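Local coordinates for metallo-beta-lactamase (PDB 5B15), which probably hydrolyses the ring amide of beta-lactam antibiotics with two zinc ions, as a subclass B3 metallo-beta-lactamase, at residues G25-L30 with I210-H215; S70-E75 with G149-G154; D76-I81 with S118-S123; H145-H150 with F172-T177. One frame throughout, in Å; residues are numbered along the deposited sequence. Where two conformers were deposited one is given.

All four contacts are buried, and all reach the two-zinc site or the ligand in it. Interaction 1 joins the two sheets of the fold and brings in His-215 for one zinc. Interaction 3 carries two more ligands of that zinc, Asp-76 and His-77, but its own touching surface is mostly apolar and lies away from the metal, with Phe-120 and Pro-121 partly exposed. Interactions 2 and 4 share Gly-149 and His-150 and serve the other zinc. Interaction 2 is mostly metal coordination, whereas interaction 4 adds a histidine-to-carbonyl hydrogen bond and two ligand-binding hydroxyls. Strands 166-173 and 210-213 are neighbours in one sheet, tying interactions 1 and 4 together.

Interaction 1 of 4, residues G25-L30 with I210-H215; sequences GISAVL and IAIAAH. With ZN (zinc ion), chain C; DQM ((2~{S},3~{R},4~{S})-2-[(2~{S},3~{R})-1,3-bis(oxidanyl)-1-oxidanylidene-butan-2-yl]-3-methyl-4-[(3~{S},5~{S})-5-[(sulfamoylamino)methyl]pyrrolidin-3-yl]sulfanyl-3,4-dihydro-2~{H}-pyrrole-5-carboxylic acid), chain N.
Ser-27 grips two successive carbonyls of the 210-215 segment. Its backbone N donates to Ala-214 O at 2.9 Å, with an N-H...O angle of 162°. Its OG donates to Ala-213 O at 2.7 Å. The hydroxyl can do this because OG is turned beside its own backbone N (chi1 -63°), so both donors face the same segment. Each donor lies tilted from the plane of the carbonyl it meets. Next to this pair, the CD1 methyl of Ile-26 comes to 3.4 Å from CE1 of the His-215 ring. The two side chains lie side by side and point the same way. A water bridges Gly-25 O and His-215 ND1, accepting from ND1 in the ring plane and donating to the carbonyl. His-215 NE2, the other ring nitrogen, binds the zinc ion at 2.1 Å. In the alpha-beta/beta-alpha sandwich of the metallo-beta-lactamase superfamily, this contact links the sheets at the ends of strands 29-31 and 210-213, with Ser-27 and Ala-214 in the adjoining loops. The ligand lays its pyrrolidine CAW over one face of the His-215 ring, 3.7 Å above the ring plane, over its centre. Further along the strands, Val-29 CG2 packs on Ile-212 CD1 at 4.0 Å, the two side chains crossing at a slant. Phe-172 of strand 166-173 lies against Ser-27 and Val-29. Asp-76 and His-77 bind the same zinc ion as His-215.

Interaction 2 of 4, residues S70-E75 with G149-G154; sequences STHSHE and GHTEGG. With ZN (zinc ion), chain B; NA (sodium ion), chain E; DQM ((2~{S},3~{R},4~{S})-2-[(2~{S},3~{R})-1,3-bis(oxidanyl)-1-oxidanylidene-butan-2-yl]-3-methyl-4-[(3~{S},5~{S})-5-[(sulfamoylamino)methyl]pyrrolidin-3-yl]sulfanyl-3,4-dihydro-2~{H}-pyrrole-5-carboxylic acid), chain N.
His-72, His-74 and His-150 meet at one zinc ion. His-72 NE2 and His-74 ND1 each bind it at 2.0 Å, and His-150 NE2 binds at 2.1 Å. A water 1.8 Å from the metal is the fourth ligand; it also binds the second zinc ion and hydrogen-bonds to OAI of the bound compound. The three ring nitrogens lie close together without hydrogen bonding, since all bind the metal.

The rings also touch as flat groups. The edge of His-150 is directed at the face of His-72 in an offset edge-to-face pair, with the planes at 73°. His-150 CD2 sits 3.1 Å above the His-72 ring, toward its rim. Thr-151 touches two of these histidines: its CG2 reaches His-74 NE2 at 3.5 Å, and its OG1 lies against His-72 CB while bonding to Asn-98.

Away from the zinc, the backbones meet through a CA-H...O contact from Gly-154 CA to Thr-71 O at 3.3 Å. Ser-70 O, Thr-71 O and Gly-153 O all bind a sodium ion, which thus bridges the segments.

The outer ring nitrogens are held as well: His-72 ND1 by Asp-174, His-74 NE2 by Asp-111 and His-150 ND1 by Thr-177 O. These second-shell bonds would restrain the ring rotations and may strengthen the histidines as metal donors.

Interaction 3 of 4, residues D76-I81 with S118-S123; sequences DHAGGI and SNFPGS. With ZN (zinc ion), chain C; DQM ((2~{S},3~{R},4~{S})-2-[(2~{S},3~{R})-1,3-bis(oxidanyl)-1-oxidanylidene-butan-2-yl]-3-methyl-4-[(3~{S},5~{S})-5-[(sulfamoylamino)methyl]pyrrolidin-3-yl]sulfanyl-3,4-dihydro-2~{H}-pyrrole-5-carboxylic acid), chain N.
Phe-120 lies along the backbone of Ala-78 and Gly-79. Its CB starts the contact, 3.9 Å from Gly-79 CA. CG sits between the backbone N and the carbonyl carbon (chi1 59°), which lays the ring alongside Ala-78 and Gly-79. Phe-120 CD1 then meets both Gly-79 CA and Ala-78 O, each at 3.8 Å. Phe-120 CE1 lies against both Ala-78 O and Ala-78 CB, the latter at 3.9 Å. At the tip, CZ stays against the same methyl. The ring therefore passes from Gly-79 to Ala-78.

Pro-121 continues the contact with its CD 3.5 Å from Gly-79 O. Further on, Ser-123 OG touches Ile-81 CG2 at 3.9 Å. No direct hydrogen bond joins the two segments. A water lies 2.7 Å from both Ala-78 O and Pro-121 O.

The same short helix carries Asp-76 and His-77, whose OD2 and NE2 bind a zinc ion on the side remote from Phe-120. They belong to the His-X-His-X-Asp-His motif of this superfamily.

The 118-123 loop runs between helix 99-104 and strand 126-129. Phe-120 also touches Thr-101 of helix 99-104 and Glu-75 of helix 75-78. Pro-121 and Ser-123 rest on Ser-82 of helix 81-88.

Interaction 4 of 4, residues H145-H150 with F172-T177; sequences HATPGH and FADSLT. With ZN (zinc ion), chain B; DQM ((2~{S},3~{R},4~{S})-2-[(2~{S},3~{R})-1,3-bis(oxidanyl)-1-oxidanylidene-butan-2-yl]-3-methyl-4-[(3~{S},5~{S})-5-[(sulfamoylamino)methyl]pyrrolidin-3-yl]sulfanyl-3,4-dihydro-2~{H}-pyrrole-5-carboxylic acid), chain N.
The two segments leave strands 140-146 and 166-173 of one sheet and run on as loops whose touching parts differ in direction by 43°, with the CA atoms of His-150 and Thr-177 5.7 Å apart. His-150 ND1 donates to Thr-177 O at 2.9 Å. The bond is fairly straight (161°), lies in the ring plane and uses a lone pair in the carbonyl plane. The Thr-177 hydroxyl is equally near ND1 but poorly angled for it. Thr-177 OG1 instead donates to OAH of the ligand carboxylate, 2.7 Å away. Ser-175 lies over one face of the His-150 ring, its CB making a CH-pi contact 4.1 Å from the centroid. In the conformer given, Ser-175 OG, turned beside its own backbone N (chi1 -56°), donates to OAE at 2.8 Å; a second conformer exists, so this bond may not always be made. OAE also binds the other zinc ion, and Thr-177 OG1 holds OAH, so the carboxylate is held by metal and protein.

Thr-147 and Asp-174 slide past each other, with Thr-147 OG1 3.5 Å from Asp-174 CB. Their polar ends are engaged elsewhere, with Thr-156 and His-72 respectively. One water ties Thr-147 O, His-150 N and Ser-175 O together.

The segments extend strands 140-146 and 166-173, which flank strand 155-163. Helix 190-205 packs on Thr-147 and Leu-176, and helix 241-259 touches Leu-176 and Thr-177.

Interaction 1 of 4, residues G25-L30 with I210-H215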
# COMPACT_ATOMS: atom_id res chain seq x y z
N GLY A 25 -10.46 4.34 6.32
CA GLY A 25 -10.70 3.43 5.20
C GLY A 25 -9.50 2.98 4.40
O GLY A 25 -9.61 2.01 3.64
N ILE A 26 -8.40 3.72 4.47
CA ILE A 26 -7.24 3.44 3.60
C ILE A 26 -5.97 3.48 4.44
O ILE A 26 -5.72 4.43 5.19
CB ILE A 26 -7.12 4.44 2.43
CG1 ILE A 26 -8.41 4.45 1.57
CG2 ILE A 26 -5.87 4.13 1.64
CD1 ILE A 26 -8.57 3.19 0.72
N SER A 27 -5.16 2.43 4.31
CA SER A 27 -3.89 2.38 5.02
C SER A 27 -2.87 3.39 4.53
O SER A 27 -2.69 3.57 3.31
CB SER A 27 -3.30 0.99 4.93
OG SER A 27 -4.16 0.04 5.57
N ALA A 28 -2.12 3.94 5.47
CA ALA A 28 -0.83 4.58 5.18
C ALA A 28 0.04 4.24 6.35
O ALA A 28 -0.46 4.20 7.51
CB ALA A 28 -0.96 6.08 4.97
N VAL A 29 1.34 4.10 6.13
CA VAL A 29 2.24 3.75 7.20
C VAL A 29 3.44 4.67 7.22
O VAL A 29 3.99 4.98 6.18
CB VAL A 29 2.69 2.26 7.04
CG1 VAL A 29 4.00 1.93 7.76
CG2 VAL A 29 1.57 1.34 7.50
N LEU A 30 3.81 5.11 8.41
CA LEU A 30 5.08 5.83 8.63
C LEU A 30 6.07 4.86 9.25
O LEU A 30 5.81 4.27 10.32
CB LEU A 30 4.85 7.05 9.51
CG LEU A 30 6.04 7.99 9.55
CD1 LEU A 30 6.13 8.80 8.28
CD2 LEU A 30 6.02 8.84 10.79
N ILE A 210 3.67 -9.55 9.99
CA ILE A 210 2.62 -8.54 10.13
C ILE A 210 2.30 -8.04 8.75
O ILE A 210 3.16 -7.45 8.09
CB ILE A 210 3.09 -7.35 10.98
CG1 ILE A 210 3.41 -7.81 12.39
CG2 ILE A 210 2.06 -6.25 10.98
CD1 ILE A 210 4.15 -6.80 13.24
N ALA A 211 1.06 -8.25 8.32
CA ALA A 211 0.61 -7.68 7.04
C ALA A 211 -0.31 -6.53 7.30
O ALA A 211 -1.25 -6.59 8.11
CB ALA A 211 -0.09 -8.70 6.21
N ILE A 212 -0.04 -5.43 6.59
CA ILE A 212 -0.89 -4.25 6.56
C ILE A 212 -1.38 -4.12 5.13
O ILE A 212 -0.59 -3.85 4.25
CB ILE A 212 -0.11 -2.97 6.99
CG1 ILE A 212 0.40 -3.14 8.39
CG2 ILE A 212 -0.98 -1.75 6.84
CD1 ILE A 212 1.68 -2.45 8.71
N ALA A 213 -2.67 -4.38 4.90
CA ALA A 213 -3.21 -4.36 3.54
C ALA A 213 -3.63 -2.94 3.16
O ALA A 213 -4.10 -2.19 4.01
CB ALA A 213 -4.41 -5.29 3.48
N ALA A 214 -3.46 -2.57 1.91
CA ALA A 214 -3.78 -1.22 1.44
C ALA A 214 -5.19 -0.79 1.86
O ALA A 214 -5.42 0.35 2.29
CB ALA A 214 -3.60 -1.16 -0.07
N HIS A 215 -6.16 -1.70 1.70
CA HIS A 215 -7.46 -1.57 2.38
C HIS A 215 -7.38 -2.35 3.68
O HIS A 215 -7.23 -3.57 3.67
CB HIS A 215 -8.59 -2.13 1.50
CG HIS A 215 -8.90 -1.27 0.32
ND1 HIS A 215 -9.80 -0.23 0.36
CD2 HIS A 215 -8.34 -1.24 -0.91
CE1 HIS A 215 -9.79 0.40 -0.80
NE2 HIS A 215 -8.88 -0.17 -1.58
ZN ZN C . -8.29 0.55 -3.50
OAX DQM N . -13.67 2.16 -6.25
CAJ DQM N . -13.23 1.49 -5.33
OAD DQM N . -13.96 1.27 -4.28
CAX DQM N . -11.76 1.10 -5.29
CAT DQM N . -11.19 1.13 -6.72
CAA DQM N . -10.73 2.55 -7.07
OAI DQM N . -10.10 0.21 -6.93
CAY DQM N . -11.63 -0.19 -4.45
CAU DQM N . -12.32 -1.51 -4.88
CAB DQM N . -12.92 -1.52 -6.28
NAN DQM N . -10.20 -0.51 -4.28
CAS DQM N . -10.03 -1.76 -4.39
CAR DQM N . -8.71 -2.33 -4.15
OAE DQM N . -7.69 -1.53 -4.01
OAH DQM N . -8.58 -3.58 -4.08
CAZ DQM N . -11.23 -2.60 -4.72
SAQ DQM N . -11.60 -3.91 -3.53
CAW DQM N . -11.43 -3.15 -1.93
CAM DQM N . -11.35 -4.27 -0.91
NAO DQM N . -12.44 -4.04 0.03
CAV DQM N . -12.75 -2.59 0.01
CAK DQM N . -12.54 -2.21 -1.47
CAL DQM N . -14.15 -2.36 0.59
NAP DQM N . -14.88 -3.62 0.90
SBA DQM N . -14.68 -4.35 2.36
OAF DQM N . -15.74 -5.32 2.63
OAG DQM N . -13.37 -4.96 2.41
NAC DQM N . -14.91 -3.26 3.53
O HOH W 1 -11.40 0.38 2.57
O HOH W 2 -8.01 0.98 -5.51

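Interaction 2 of 4, residues S70-E75 with G149-G154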
# COMPACT_ATOMS: atom_id res chain seq x y z
N SER A 70 4.62 4.26 -3.12
CA SER A 70 3.29 3.99 -3.65
C SER A 70 3.05 2.51 -3.87
O SER A 70 3.87 1.87 -4.56
CB SER A 70 3.10 4.75 -4.99
OG SER A 70 1.86 4.44 -5.59
N THR A 71 1.94 1.99 -3.37
CA THR A 71 1.49 0.66 -3.76
C THR A 71 0.99 0.70 -5.19
O THR A 71 1.57 0.07 -6.10
CB THR A 71 0.38 0.13 -2.80
OG1 THR A 71 -0.67 1.09 -2.71
CG2 THR A 71 0.95 -0.23 -1.44
N HIS A 72 -0.09 1.42 -5.41
CA HIS A 72 -0.55 1.61 -6.79
C HIS A 72 -1.33 2.90 -6.97
O HIS A 72 -1.76 3.56 -6.03
CB HIS A 72 -1.35 0.37 -7.25
CG HIS A 72 -2.74 0.29 -6.72
ND1 HIS A 72 -3.05 -0.39 -5.57
CD2 HIS A 72 -3.90 0.87 -7.13
CE1 HIS A 72 -4.35 -0.31 -5.35
NE2 HIS A 72 -4.89 0.44 -6.29
N SER A 73 -1.52 3.23 -8.25
CA SER A 73 -1.86 4.59 -8.70
C SER A 73 -3.35 4.74 -8.95
O SER A 73 -3.77 5.02 -10.07
CB SER A 73 -1.02 4.91 -9.90
OG SER A 73 -1.07 3.89 -10.87
N HIS A 74 -4.18 4.53 -7.91
CA HIS A 74 -5.60 4.90 -7.94
C HIS A 74 -5.86 5.95 -6.88
O HIS A 74 -5.11 6.06 -5.89
CB HIS A 74 -6.49 3.67 -7.67
CG HIS A 74 -6.48 2.67 -8.78
ND1 HIS A 74 -6.77 1.35 -8.57
CD2 HIS A 74 -6.23 2.80 -10.10
CE1 HIS A 74 -6.74 0.70 -9.72
NE2 HIS A 74 -6.41 1.56 -10.67
N GLU A 75 -6.98 6.67 -7.04
CA GLU A 75 -7.27 7.82 -6.22
C GLU A 75 -7.36 7.51 -4.75
O GLU A 75 -7.02 8.37 -3.91
CB GLU A 75 -8.61 8.46 -6.64
CG GLU A 75 -9.87 7.67 -6.29
CD GLU A 75 -11.18 8.38 -6.65
OE1 GLU A 75 -12.10 7.68 -7.11
OE2 GLU A 75 -11.29 9.58 -6.33
N GLY A 149 -1.24 -6.51 -11.53
CA GLY A 149 -2.48 -7.18 -11.84
C GLY A 149 -3.67 -6.28 -11.66
O GLY A 149 -4.41 -6.01 -12.58
N HIS A 150 -3.78 -5.71 -10.46
CA HIS A 150 -4.74 -4.66 -10.20
C HIS A 150 -4.30 -3.35 -10.92
O HIS A 150 -5.15 -2.61 -11.43
CB HIS A 150 -4.90 -4.52 -8.67
CG HIS A 150 -5.88 -3.47 -8.23
ND1 HIS A 150 -7.23 -3.68 -8.11
CD2 HIS A 150 -5.67 -2.20 -7.81
CE1 HIS A 150 -7.81 -2.60 -7.61
NE2 HIS A 150 -6.89 -1.67 -7.47
N THR A 151 -2.99 -3.12 -11.00
CA THR A 151 -2.39 -2.12 -11.90
C THR A 151 -1.09 -2.75 -12.39
O THR A 151 -0.51 -3.66 -11.75
CB THR A 151 -2.05 -0.80 -11.20
OG1 THR A 151 -1.02 -1.00 -10.22
CG2 THR A 151 -3.28 -0.11 -10.63
N GLU A 152 -0.52 -2.23 -13.47
CA GLU A 152 0.70 -2.85 -14.00
C GLU A 152 1.93 -2.56 -13.15
O GLU A 152 2.85 -3.39 -13.02
CB GLU A 152 0.94 -2.34 -15.43
CG GLU A 152 2.02 -3.10 -16.16
CD GLU A 152 2.15 -2.64 -17.60
OE1 GLU A 152 1.37 -1.73 -18.01
OE2 GLU A 152 3.08 -3.15 -18.29
N GLY A 153 1.93 -1.42 -12.44
CA GLY A 153 3.08 -1.01 -11.66
C GLY A 153 2.91 -1.22 -10.16
O GLY A 153 3.67 -0.66 -9.38
N GLY A 154 2.00 -2.12 -9.78
CA GLY A 154 1.75 -2.32 -8.33
C GLY A 154 3.00 -2.85 -7.63
O GLY A 154 3.71 -3.74 -8.15
ZN ZN B . -6.87 0.34 -6.78
NA NA E . 4.01 1.28 -7.29
OAX DQM N . -13.67 2.16 -6.25
CAJ DQM N . -13.23 1.49 -5.33
OAD DQM N . -13.96 1.27 -4.28
CAX DQM N . -11.76 1.10 -5.29
CAT DQM N . -11.19 1.13 -6.72
CAA DQM N . -10.73 2.55 -7.07
OAI DQM N . -10.10 0.21 -6.93
CAY DQM N . -11.63 -0.19 -4.45
CAU DQM N . -12.32 -1.51 -4.88
CAB DQM N . -12.92 -1.52 -6.28
NAN DQM N . -10.20 -0.51 -4.28
CAS DQM N . -10.03 -1.76 -4.39
CAR DQM N . -8.71 -2.33 -4.15
OAE DQM N . -7.69 -1.53 -4.01
OAH DQM N . -8.58 -3.58 -4.08
CAZ DQM N . -11.23 -2.60 -4.72
SAQ DQM N . -11.60 -3.91 -3.53
CAW DQM N . -11.43 -3.15 -1.93
CAM DQM N . -11.35 -4.27 -0.91
NAO DQM N . -12.44 -4.04 0.03
CAV DQM N . -12.75 -2.59 0.01
CAK DQM N . -12.54 -2.21 -1.47
CAL DQM N . -14.15 -2.36 0.59
NAP DQM N . -14.88 -3.62 0.90
SBA DQM N . -14.68 -4.35 2.36
OAF DQM N . -15.74 -5.32 2.63
OAG DQM N . -13.37 -4.96 2.41
NAC DQM N . -14.91 -3.26 3.53
O HOH W 3 2.03 3.16 -8.02
O HOH W 2 -8.01 0.98 -5.51

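Interaction 3 of 4, residues D76-I81 with S118-S123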
# COMPACT_ATOMS: atom_id res chain seq x y z
N ASP A 76 -7.79 6.30 -4.38
CA ASP A 76 -7.95 5.97 -2.97
C ASP A 76 -6.64 5.77 -2.20
O ASP A 76 -6.60 6.07 -1.01
CB ASP A 76 -8.93 4.80 -2.74
CG ASP A 76 -8.63 3.55 -3.57
OD1 ASP A 76 -8.05 3.62 -4.72
OD2 ASP A 76 -9.08 2.48 -3.07
N HIS A 77 -5.60 5.31 -2.88
CA HIS A 77 -4.28 5.09 -2.25
C HIS A 77 -3.29 6.20 -2.54
O HIS A 77 -2.39 6.47 -1.73
CB HIS A 77 -3.72 3.74 -2.70
CG HIS A 77 -4.69 2.63 -2.56
ND1 HIS A 77 -4.96 2.04 -1.33
CD2 HIS A 77 -5.58 2.11 -3.44
CE1 HIS A 77 -5.99 1.20 -1.49
NE2 HIS A 77 -6.39 1.23 -2.75
N ALA A 78 -3.39 6.77 -3.75
CA ALA A 78 -2.40 7.69 -4.29
C ALA A 78 -2.92 9.12 -4.38
O ALA A 78 -2.11 10.02 -4.69
CB ALA A 78 -1.94 7.28 -5.69
N GLY A 79 -4.21 9.35 -4.19
CA GLY A 79 -4.76 10.68 -4.38
C GLY A 79 -4.13 11.73 -3.50
O GLY A 79 -4.10 12.90 -3.91
N GLY A 80 -3.66 11.33 -2.31
CA GLY A 80 -3.00 12.23 -1.38
C GLY A 80 -1.49 12.36 -1.55
O GLY A 80 -0.86 13.15 -0.82
N ILE A 81 -0.90 11.59 -2.48
CA ILE A 81 0.54 11.58 -2.57
C ILE A 81 1.04 12.95 -2.99
O ILE A 81 2.03 13.43 -2.44
CB ILE A 81 1.05 10.45 -3.48
CG1 ILE A 81 0.83 9.12 -2.75
CG2 ILE A 81 2.53 10.66 -3.82
CD1 ILE A 81 1.28 7.88 -3.51
N SER A 118 -11.76 7.69 -11.19
CA SER A 118 -11.69 9.14 -11.15
C SER A 118 -10.24 9.59 -11.05
O SER A 118 -9.41 8.99 -10.36
CB SER A 118 -12.47 9.72 -9.98
OG SER A 118 -13.87 9.47 -10.15
N ASN A 119 -9.92 10.65 -11.78
CA ASN A 119 -8.59 11.17 -11.79
C ASN A 119 -8.25 11.76 -10.43
O ASN A 119 -9.14 12.12 -9.68
CB ASN A 119 -8.43 12.26 -12.85
CG ASN A 119 -8.62 11.76 -14.26
OD1 ASN A 119 -8.63 10.56 -14.52
ND2 ASN A 119 -8.75 12.69 -15.18
N PHE A 120 -6.97 11.97 -10.18
CA PHE A 120 -6.54 12.52 -8.90
C PHE A 120 -5.33 13.46 -9.14
O PHE A 120 -4.84 13.60 -10.26
CB PHE A 120 -6.20 11.38 -7.92
CG PHE A 120 -5.11 10.45 -8.40
CD1 PHE A 120 -3.78 10.70 -8.07
CD2 PHE A 120 -5.43 9.30 -9.12
CE1 PHE A 120 -2.78 9.83 -8.47
CE2 PHE A 120 -4.43 8.45 -9.54
CZ PHE A 120 -3.12 8.69 -9.20
N PRO A 121 -4.88 14.19 -8.10
CA PRO A 121 -3.84 15.19 -8.38
C PRO A 121 -2.50 14.55 -8.77
O PRO A 121 -2.00 13.67 -8.07
CB PRO A 121 -3.75 15.99 -7.07
CG PRO A 121 -5.08 15.78 -6.43
CD PRO A 121 -5.47 14.38 -6.77
N GLY A 122 -1.89 15.00 -9.85
CA GLY A 122 -0.58 14.56 -10.20
C GLY A 122 0.47 14.99 -9.20
O GLY A 122 0.37 16.09 -8.62
N SER A 123 1.47 14.13 -9.01
CA SER A 123 2.59 14.41 -8.13
C SER A 123 3.86 14.81 -8.88
O SER A 123 4.15 14.28 -9.94
CB SER A 123 2.86 13.16 -7.26
OG SER A 123 3.84 13.42 -6.24
ZN ZN C . -8.29 0.55 -3.50
OAX DQM N . -13.67 2.16 -6.25
CAJ DQM N . -13.23 1.49 -5.33
OAD DQM N . -13.96 1.27 -4.28
CAX DQM N . -11.76 1.10 -5.29
CAT DQM N . -11.19 1.13 -6.72
CAA DQM N . -10.73 2.55 -7.07
OAI DQM N . -10.10 0.21 -6.93
CAY DQM N . -11.63 -0.19 -4.45
CAU DQM N . -12.32 -1.51 -4.88
CAB DQM N . -12.92 -1.52 -6.28
NAN DQM N . -10.20 -0.51 -4.28
CAS DQM N . -10.03 -1.76 -4.39
CAR DQM N . -8.71 -2.33 -4.15
OAE DQM N . -7.69 -1.53 -4.01
OAH DQM N . -8.58 -3.58 -4.08
CAZ DQM N . -11.23 -2.60 -4.72
SAQ DQM N . -11.60 -3.91 -3.53
CAW DQM N . -11.43 -3.15 -1.93
CAM DQM N . -11.35 -4.27 -0.91
NAO DQM N . -12.44 -4.04 0.03
CAV DQM N . -12.75 -2.59 0.01
CAK DQM N . -12.54 -2.21 -1.47
CAL DQM N . -14.15 -2.36 0.59
NAP DQM N . -14.88 -3.62 0.90
SBA DQM N . -14.68 -4.35 2.36
OAF DQM N . -15.74 -5.32 2.63
OAG DQM N . -13.37 -4.96 2.41
NAC DQM N . -14.91 -3.26 3.53
O HOH W 2 -8.01 0.98 -5.51
O HOH W 4 -1.28 12.29 -5.85

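Interaction 4 of 4, residues H145-H150 with F172-T177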
# COMPACT_ATOMS: atom_id res chain seq x y z
N HIS A 145 8.62 -5.31 -4.04
CA HIS A 145 8.24 -6.53 -4.72
C HIS A 145 7.16 -6.24 -5.77
O HIS A 145 6.09 -5.72 -5.44
CB HIS A 145 7.65 -7.53 -3.72
CG HIS A 145 8.54 -7.85 -2.57
ND1 HIS A 145 9.28 -9.00 -2.51
CD2 HIS A 145 8.82 -7.15 -1.46
CE1 HIS A 145 9.99 -8.99 -1.40
NE2 HIS A 145 9.71 -7.88 -0.73
N ALA A 146 7.44 -6.52 -7.04
CA ALA A 146 6.45 -6.28 -8.05
C ALA A 146 5.27 -7.20 -7.80
O ALA A 146 5.38 -8.42 -7.80
CB ALA A 146 7.01 -6.54 -9.44
N THR A 147 4.10 -6.57 -7.66
CA THR A 147 2.83 -7.28 -7.54
C THR A 147 1.81 -6.68 -8.48
O THR A 147 0.82 -6.11 -8.04
CB THR A 147 2.31 -7.32 -6.09
OG1 THR A 147 2.15 -6.01 -5.57
CG2 THR A 147 3.29 -8.11 -5.21
N PRO A 148 1.98 -6.83 -9.80
CA PRO A 148 1.04 -6.32 -10.80
C PRO A 148 -0.25 -7.11 -10.89
O PRO A 148 -0.37 -8.21 -10.36
CB PRO A 148 1.81 -6.49 -12.12
CG PRO A 148 2.67 -7.66 -11.87
CD PRO A 148 3.12 -7.51 -10.43
N GLY A 149 -1.24 -6.51 -11.53
CA GLY A 149 -2.48 -7.18 -11.84
C GLY A 149 -3.67 -6.28 -11.66
O GLY A 149 -4.41 -6.01 -12.58
N HIS A 150 -3.78 -5.71 -10.46
CA HIS A 150 -4.74 -4.66 -10.20
C HIS A 150 -4.30 -3.35 -10.92
O HIS A 150 -5.15 -2.61 -11.43
CB HIS A 150 -4.90 -4.52 -8.67
CG HIS A 150 -5.88 -3.47 -8.23
ND1 HIS A 150 -7.23 -3.68 -8.11
CD2 HIS A 150 -5.67 -2.20 -7.81
CE1 HIS A 150 -7.81 -2.60 -7.61
NE2 HIS A 150 -6.89 -1.67 -7.47
N PHE A 172 3.55 -4.34 3.64
CA PHE A 172 2.50 -3.45 3.21
C PHE A 172 2.01 -4.00 1.88
O PHE A 172 2.69 -3.88 0.85
CB PHE A 172 2.97 -1.99 3.14
CG PHE A 172 1.86 -0.97 3.06
CD1 PHE A 172 0.99 -0.93 1.97
CD2 PHE A 172 1.62 -0.12 4.12
CE1 PHE A 172 -0.05 0.01 1.89
CE2 PHE A 172 0.63 0.85 4.02
CZ PHE A 172 -0.22 0.89 2.94
N ALA A 173 0.88 -4.70 1.93
CA ALA A 173 0.40 -5.52 0.84
C ALA A 173 -0.43 -4.67 -0.13
O ALA A 173 -1.49 -4.12 0.24
CB ALA A 173 -0.45 -6.67 1.38
N ASP A 174 0.04 -4.55 -1.38
CA ASP A 174 -0.76 -3.95 -2.43
C ASP A 174 -2.02 -4.76 -2.68
O ASP A 174 -2.12 -5.93 -2.30
CB ASP A 174 0.05 -3.87 -3.73
CG ASP A 174 -0.54 -2.93 -4.76
OD1 ASP A 174 -1.39 -2.11 -4.42
OD2 ASP A 174 -0.12 -3.11 -5.95
N SER A 175 -3.00 -4.08 -3.27
CA SER A 175 -4.21 -4.77 -3.69
C SER A 175 -3.93 -5.80 -4.80
O SER A 175 -3.22 -5.50 -5.74
CB SER A 175 -5.22 -3.73 -4.15
OG SER A 175 -5.43 -2.82 -3.08
N LEU A 176 -4.57 -6.97 -4.69
CA LEU A 176 -4.46 -8.07 -5.63
C LEU A 176 -5.79 -8.39 -6.30
O LEU A 176 -6.03 -9.51 -6.68
CB LEU A 176 -3.95 -9.31 -4.87
CG LEU A 176 -2.63 -9.15 -4.14
CD1 LEU A 176 -2.21 -10.42 -3.43
CD2 LEU A 176 -1.52 -8.61 -5.02
N THR A 177 -6.68 -7.40 -6.34
CA THR A 177 -8.07 -7.63 -6.72
C THR A 177 -8.38 -7.42 -8.19
O THR A 177 -8.06 -6.39 -8.78
CB THR A 177 -8.99 -6.70 -5.91
OG1 THR A 177 -8.65 -5.34 -6.17
CG2 THR A 177 -8.90 -7.00 -4.44
ZN ZN B . -6.87 0.34 -6.78
OAX DQM N . -13.67 2.16 -6.25
CAJ DQM N . -13.23 1.49 -5.33
OAD DQM N . -13.96 1.27 -4.28
CAX DQM N . -11.76 1.10 -5.29
CAT DQM N . -11.19 1.13 -6.72
CAA DQM N . -10.73 2.55 -7.07
OAI DQM N . -10.10 0.21 -6.93
CAY DQM N . -11.63 -0.19 -4.45
CAU DQM N . -12.32 -1.51 -4.88
CAB DQM N . -12.92 -1.52 -6.28
NAN DQM N . -10.20 -0.51 -4.28
CAS DQM N . -10.03 -1.76 -4.39
CAR DQM N . -8.71 -2.33 -4.15
OAE DQM N . -7.69 -1.53 -4.01
OAH DQM N . -8.58 -3.58 -4.08
CAZ DQM N . -11.23 -2.60 -4.72
SAQ DQM N . -11.60 -3.91 -3.53
CAW DQM N . -11.43 -3.15 -1.93
CAM DQM N . -11.35 -4.27 -0.91
NAO DQM N . -12.44 -4.04 0.03
CAV DQM N . -12.75 -2.59 0.01
CAK DQM N . -12.54 -2.21 -1.47
CAL DQM N . -14.15 -2.36 0.59
NAP DQM N . -14.88 -3.62 0.90
SBA DQM N . -14.68 -4.35 2.36
OAF DQM N . -15.74 -5.32 2.63
OAG DQM N . -13.37 -4.96 2.41
NAC DQM N . -14.91 -3.26 3.53
O HOH W 5 -1.92 -5.66 -8.22
O HOH W 6 -7.19 -6.68 -12.13
O HOH W 2 -8.01 0.98 -5.51